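Local coordinates for protein hypoxanthine phosphoribosyltransferase (Leishmania donovani, PDB 7CMJ) that transfers the 5-phosphoribosyl group from phosphoribosylpyrophosphate onto hypoxanthine or guanine, making IMP or GMP in purine salvage, at residues I121-D126 and Y136-M141. Sequence-based numbering, arbitrary orientation.
Sequences ILIVED and YLMRFM. With BA (barium ion), chain D.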
loop_
_atom_site.group_PDB
_atom_site.type_symbol
_atom_site.label_atom_id
_atom_site.label_comp_id
_atom_site.label_asym_id
_atom_site.label_seq_id
_atom_site.Cartn_x
_atom_site.Cartn_y
_atom_site.Cartn_z
ATOM N N ILE A 121 -5.083 21.715 2.906
ATOM C CA ILE A 121 -5.610 20.385 3.170
ATOM C C ILE A 121 -6.563 20.440 4.345
ATOM O O ILE A 121 -6.283 21.081 5.368
ATOM C CB ILE A 121 -4.493 19.375 3.472
ATOM C CG1 ILE A 121 -3.456 19.368 2.359
ATOM C CG2 ILE A 121 -5.102 17.991 3.730
ATOM C CD1 ILE A 121 -2.276 18.595 2.767
ATOM N N LEU A 122 -7.669 19.738 4.209
ATOM C CA LEU A 122 -8.616 19.533 5.288
ATOM C C LEU A 122 -8.696 18.035 5.550
ATOM O O LEU A 122 -9.144 17.275 4.686
ATOM C CB LEU A 122 -9.973 20.114 4.916
ATOM C CG LEU A 122 -10.957 20.319 6.062
ATOM C CD1 LEU A 122 -10.329 21.234 7.091
ATOM C CD2 LEU A 122 -12.273 20.904 5.517
ATOM N N ILE A 123 -8.225 17.603 6.717
ATOM C CA ILE A 123 -8.352 16.205 7.118
ATOM C C ILE A 123 -9.808 15.961 7.497
ATOM O O ILE A 123 -10.352 16.646 8.372
ATOM C CB ILE A 123 -7.410 15.868 8.285
ATOM C CG1 ILE A 123 -5.953 16.021 7.862
ATOM C CG2 ILE A 123 -7.660 14.457 8.787
ATOM C CD1 ILE A 123 -4.964 15.756 8.980
ATOM N N VAL A 124 -10.445 14.996 6.834
ATOM C CA VAL A 124 -11.854 14.696 7.060
ATOM C C VAL A 124 -11.977 13.482 7.970
ATOM O O VAL A 124 -11.541 12.379 7.622
ATOM C CB VAL A 124 -12.605 14.468 5.748
ATOM C CG1 VAL A 124 -14.064 14.099 6.050
ATOM C CG2 VAL A 124 -12.511 15.712 4.885
ATOM N N GLU A 125 -12.603 13.681 9.121
ATOM C CA GLU A 125 -12.793 12.631 10.105
ATOM C C GLU A 125 -14.261 12.543 10.521
ATOM O O GLU A 125 -14.982 13.546 10.567
ATOM C CB GLU A 125 -11.894 12.867 11.345
ATOM C CG GLU A 125 -10.529 12.228 11.247
ATOM C CD GLU A 125 -10.604 10.719 11.371
ATOM O OE1 GLU A 125 -11.743 10.222 11.484
ATOM O OE2 GLU A 125 -9.547 10.040 11.356
ATOM N N ASP A 126 -14.687 11.317 10.837
ATOM C CA ASP A 126 -16.018 11.088 11.388
ATOM C C ASP A 126 -16.055 11.376 12.897
ATOM O O ASP A 126 -16.956 12.063 13.380
ATOM C CB ASP A 126 -16.454 9.648 11.075
ATOM C CG ASP A 126 -15.435 8.634 11.530
ATOM O OD1 ASP A 126 -15.637 7.408 11.360
ATOM O OD2 ASP A 126 -14.408 9.087 12.076
ATOM N N TYR A 136 -0.563 12.197 14.920
ATOM C CA TYR A 136 0.369 11.535 14.011
ATOM C C TYR A 136 -0.011 11.784 12.556
ATOM O O TYR A 136 0.842 12.135 11.729
ATOM C CB TYR A 136 0.437 10.030 14.288
ATOM C CG TYR A 136 1.208 9.311 13.204
ATOM C CD1 TYR A 136 0.544 8.603 12.192
ATOM C CD2 TYR A 136 2.611 9.384 13.163
ATOM C CE1 TYR A 136 1.254 7.979 11.191
ATOM C CE2 TYR A 136 3.335 8.753 12.160
ATOM C CZ TYR A 136 2.654 8.055 11.178
ATOM O OH TYR A 136 3.366 7.432 10.183
ATOM N N LEU A 137 -1.284 11.575 12.221
ATOM C CA LEU A 137 -1.761 11.876 10.878
ATOM C C LEU A 137 -1.366 13.286 10.449
ATOM O O LEU A 137 -1.032 13.528 9.280
ATOM C CB LEU A 137 -3.274 11.699 10.832
ATOM C CG LEU A 137 -3.854 10.308 10.522
ATOM C CD1 LEU A 137 -3.050 9.230 11.150
ATOM C CD2 LEU A 137 -5.324 10.200 10.982
ATOM N N MET A 138 -1.387 14.232 11.385
ATOM C CA MET A 138 -1.071 15.611 11.034
ATOM C C MET A 138 0.422 15.772 10.804
ATOM O O MET A 138 0.849 16.352 9.800
ATOM C CB MET A 138 -1.567 16.556 12.124
ATOM C CG MET A 138 -3.081 16.756 12.127
ATOM S SD MET A 138 -3.708 17.637 13.596
ATOM C CE MET A 138 -3.165 19.319 13.263
ATOM N N ARG A 139 1.230 15.260 11.728
ATOM C CA ARG A 139 2.667 15.222 11.518
ATOM C C ARG A 139 2.995 14.587 10.168
ATOM O O ARG A 139 3.783 15.135 9.384
ATOM C CB ARG A 139 3.327 14.464 12.667
ATOM C CG ARG A 139 3.893 15.350 13.751
ATOM C CD ARG A 139 3.396 14.931 15.129
ATOM N NE ARG A 139 3.663 13.520 15.396
ATOM C CZ ARG A 139 3.086 12.826 16.371
ATOM N NH1 ARG A 139 3.384 11.546 16.543
ATOM N NH2 ARG A 139 2.212 13.418 17.178
ATOM N N PHE A 140 2.379 13.432 9.880
ATOM C CA PHE A 140 2.473 12.831 8.556
ATOM C C PHE A 140 2.194 13.863 7.469
ATOM O O PHE A 140 3.012 14.068 6.561
ATOM C CB PHE A 140 1.493 11.659 8.447
ATOM C CG PHE A 140 1.504 10.977 7.114
ATOM C CD1 PHE A 140 2.617 10.259 6.690
ATOM C CD2 PHE A 140 0.399 11.026 6.288
ATOM C CE1 PHE A 140 2.621 9.606 5.455
ATOM C CE2 PHE A 140 0.400 10.372 5.040
ATOM C CZ PHE A 140 1.509 9.676 4.628
ATOM N N MET A 141 1.037 14.538 7.564
ATOM C CA MET A 141 0.640 15.468 6.518
ATOM C C MET A 141 1.537 16.691 6.504
ATOM O O MET A 141 1.852 17.225 5.436
ATOM C CB MET A 141 -0.818 15.885 6.699
ATOM C CG MET A 141 -1.837 14.761 6.534
ATOM S SD MET A 141 -1.701 13.910 4.955
ATOM C CE MET A 141 -1.594 15.291 3.816
HETATM BA BA BA D . -12.297 7.871 11.587
HETATM O O HOH W 1 -12.720 8.321 8.799
HETATM O O HOH W 2 -12.102 8.183 14.054
#
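Glu125 OE1 is gripped twice: it binds the barium ion at 2.4 Å and accepts a weak, bent hydrogen bond from Asp126 N (3.2 Å, 129°). While OE1 takes the metal, the other oxygen of this carboxylate, OE2, just touches Leu137 CD2 of the helix at 4.2 Å. A bend at chi2 (-72°) curls the Glu125 chain to allow both. Asp126 OD2 supplies the second protein ligand at 2.5 Å, and two waters also bind the ion. Behind this polar end the contact is wholly apolar. Ile123, with CG1 anti to its carbonyl carbon and chi2 extended, sends CD1 straight out to the helix, where it meets CG of Met138 at 3.8 Å and CG of Met141, one turn further on. The Met141 chain folds at chi2 and chi3, which carries its CE to Ile121 CD1. Ile121, Ile123 and Glu125 thus form the helix-facing row of strand 120-125, while Leu122 and Val124 point to the other face of the sheet, Val124 packing on helix 69-81. Helix 131-142 runs nearly antiparallel to the strand (153°, axes 10.8 Å apart), as the connection of a right-handed beta-alpha-beta crossover leading to strand 148-153. Glu125 and Asp126, at the turn between strand and helix, begin the 125-133 segment that probably binds GMP, the PRPP motif of this fold. Apolar packing therefore joins strand and helix beside the metal-binding carboxylates of Glu125 and Asp126, whose mutual repulsion the shared cation probably offsets.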